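PDB 6FF1: CsoZ from Staphylococcus aureus, which probably binds copper and hands it on as a small metallochaperone in copper homeostasis. Local coordinates for residues S19-R24 and E57-D62. Numbering follows the deposited sequence.
Sequences SQLTER and EKEIYD
Arg-24 curls its side chain round OE2 of Glu-59 and presents the edge of its guanidinium to the carboxylate, and the two chains cross at about a right angle. The grip is side-on, with one nitrogen to each oxygen: NE of Arg-24 gives a nearly straight bond to OE2 of Glu-59 (2.9 Å, N-H...O 175°), while NH2 of Arg-24 reaches OE1 of Glu-59 at 2.9 Å along a more bent path. The guanidinium and carboxylate planes stand 56° apart, so the match is not coplanar: OE2 is approached from above the carboxylate plane, OE1 on its syn side but tilted out of it. Bends at chi2 and chi3 bring NE back onto OE2; CB of Arg-24 lies 3.5 Å from OE2 of Glu-59. The axes of segments 19-24 and 57-62 pass 10.5 Å apart, roughly antiparallel; their helices, 15-26 and 53-62, share one face of the antiparallel sheet in the ferredoxin-like βαββαβ fold of heavy-metal-associated domains. Deeper, towards the sheet, Leu-21 holds its CG anti to the backbone N (chi1 -178°) and carries CD1 to 4.1 Å from CG1 of Ile-60. CD1 of Leu-21 also lies 4.2 Å from CG of Glu-59. Below, Ile-36 underlies Leu-21, and Ile-7 and Ile-67 underlie Ile-60. Glu-63 brings a second carboxylate close to OE2 of Glu-59; if both are charged, Arg-24 would be expected to offset their repulsion.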
loop_
_atom_site.group_PDB
_atom_site.type_symbol
_atom_site.label_atom_id
_atom_site.label_comp_id
_atom_site.label_asym_id
_atom_site.label_seq_id
_atom_site.Cartn_x
_atom_site.Cartn_y
_atom_site.Cartn_z
ATOM N N SER A 19 9.594 -1.074 4.412
ATOM C CA SER A 19 9.314 -0.557 5.730
ATOM C C SER A 19 8.665 0.812 5.680
ATOM O O SER A 19 7.642 1.046 6.372
ATOM C CB SER A 19 10.601 -0.515 6.586
ATOM O OG SER A 19 11.071 -1.831 6.768
ATOM N N GLN A 20 9.212 1.693 4.883
ATOM C CA GLN A 20 8.702 3.053 4.782
ATOM C C GLN A 20 7.289 3.075 4.212
ATOM O O GLN A 20 6.417 3.775 4.751
ATOM C CB GLN A 20 9.609 3.935 3.954
ATOM C CG GLN A 20 9.069 5.340 3.651
ATOM C CD GLN A 20 8.748 6.245 4.845
ATOM O OE1 GLN A 20 8.821 5.845 6.026
ATOM N NE2 GLN A 20 8.342 7.483 4.531
ATOM N N LEU A 21 7.042 2.327 3.155
ATOM C CA LEU A 21 5.733 2.329 2.549
ATOM C C LEU A 21 4.727 1.652 3.443
ATOM O O LEU A 21 3.570 2.102 3.574
ATOM C CB LEU A 21 5.804 1.665 1.190
ATOM C CG LEU A 21 4.500 1.644 0.411
ATOM C CD1 LEU A 21 4.015 3.045 0.104
ATOM C CD2 LEU A 21 4.662 0.842 -0.860
ATOM N N THR A 22 5.132 0.571 4.121
ATOM C CA THR A 22 4.252 -0.073 5.050
ATOM C C THR A 22 3.784 0.903 6.113
ATOM O O THR A 22 2.598 0.938 6.463
ATOM C CB THR A 22 4.888 -1.308 5.674
ATOM O OG1 THR A 22 5.213 -2.251 4.633
ATOM C CG2 THR A 22 3.979 -1.964 6.635
ATOM N N GLU A 23 4.715 1.625 6.703
ATOM C CA GLU A 23 4.371 2.556 7.758
ATOM C C GLU A 23 3.470 3.678 7.260
ATOM O O GLU A 23 2.479 3.992 7.910
ATOM C CB GLU A 23 5.673 3.120 8.389
ATOM C CG GLU A 23 5.414 4.043 9.530
ATOM C CD GLU A 23 5.208 3.349 10.890
ATOM O OE1 GLU A 23 4.902 2.133 10.923
ATOM O OE2 GLU A 23 5.367 4.032 11.941
ATOM N N ARG A 24 3.816 4.265 6.136
ATOM C CA ARG A 24 3.039 5.350 5.571
ATOM C C ARG A 24 1.610 4.906 5.255
ATOM O O ARG A 24 0.658 5.629 5.590
ATOM C CB ARG A 24 3.696 5.971 4.375
ATOM C CG ARG A 24 4.942 6.759 4.700
ATOM C CD ARG A 24 4.571 8.171 5.112
ATOM N NE ARG A 24 3.896 8.910 4.081
ATOM C CZ ARG A 24 3.384 10.105 4.229
ATOM N NH1 ARG A 24 3.577 10.783 5.357
ATOM N NH2 ARG A 24 2.737 10.708 3.247
ATOM N N GLU A 57 -3.328 4.254 -3.134
ATOM C CA GLU A 57 -2.551 4.255 -4.355
ATOM C C GLU A 57 -1.748 5.524 -4.575
ATOM O O GLU A 57 -0.633 5.482 -5.059
ATOM C CB GLU A 57 -3.453 3.930 -5.555
ATOM C CG GLU A 57 -3.986 2.498 -5.404
ATOM C CD GLU A 57 -4.809 2.036 -6.531
ATOM O OE1 GLU A 57 -5.508 2.925 -7.151
ATOM O OE2 GLU A 57 -4.712 0.824 -6.828
ATOM N N LYS A 58 -2.325 6.656 -4.185
ATOM C CA LYS A 58 -1.609 7.891 -4.314
ATOM C C LYS A 58 -0.326 7.850 -3.474
ATOM O O LYS A 58 0.703 8.354 -3.901
ATOM C CB LYS A 58 -2.496 9.048 -3.901
ATOM C CG LYS A 58 -1.776 10.382 -3.894
ATOM C CD LYS A 58 -2.671 11.573 -3.580
ATOM C CE LYS A 58 -1.950 12.895 -3.816
ATOM N NZ LYS A 58 -0.858 13.142 -2.862
ATOM N N GLU A 59 -0.397 7.288 -2.282
ATOM C CA GLU A 59 0.812 7.182 -1.460
ATOM C C GLU A 59 1.868 6.317 -2.111
ATOM O O GLU A 59 3.058 6.656 -2.101
ATOM C CB GLU A 59 0.485 6.644 -0.090
ATOM C CG GLU A 59 1.691 6.502 0.825
ATOM C CD GLU A 59 2.419 7.792 1.098
ATOM O OE1 GLU A 59 1.788 8.857 1.165
ATOM O OE2 GLU A 59 3.638 7.806 1.376
ATOM N N ILE A 60 1.423 5.231 -2.739
ATOM C CA ILE A 60 2.352 4.375 -3.504
ATOM C C ILE A 60 3.050 5.163 -4.562
ATOM O O ILE A 60 4.255 5.076 -4.734
ATOM C CB ILE A 60 1.638 3.135 -3.971
ATOM C CG1 ILE A 60 1.178 2.310 -2.770
ATOM C CG2 ILE A 60 2.490 2.311 -4.930
ATOM C CD1 ILE A 60 0.184 1.177 -3.116
ATOM N N TYR A 61 2.269 5.898 -5.357
ATOM C CA TYR A 61 2.823 6.717 -6.396
ATOM C C TYR A 61 3.716 7.841 -5.862
ATOM O O TYR A 61 4.764 8.164 -6.443
ATOM C CB TYR A 61 1.711 7.292 -7.302
ATOM C CG TYR A 61 1.409 6.370 -8.434
ATOM C CD1 TYR A 61 0.734 5.199 -8.206
ATOM C CD2 TYR A 61 1.878 6.615 -9.692
ATOM C CE1 TYR A 61 0.526 4.301 -9.224
ATOM C CE2 TYR A 61 1.639 5.723 -10.731
ATOM C CZ TYR A 61 1.009 4.553 -10.466
ATOM O OH TYR A 61 0.803 3.591 -11.436
ATOM N N ASP A 62 3.298 8.454 -4.769
ATOM C CA ASP A 62 4.108 9.531 -4.183
ATOM C C ASP A 62 5.483 9.080 -3.743
ATOM O O ASP A 62 6.447 9.856 -3.749
ATOM C CB ASP A 62 3.377 10.178 -3.008
ATOM C CG ASP A 62 2.211 11.056 -3.448
ATOM O OD1 ASP A 62 2.079 11.346 -4.663
ATOM O OD2 ASP A 62 1.454 11.421 -2.549
#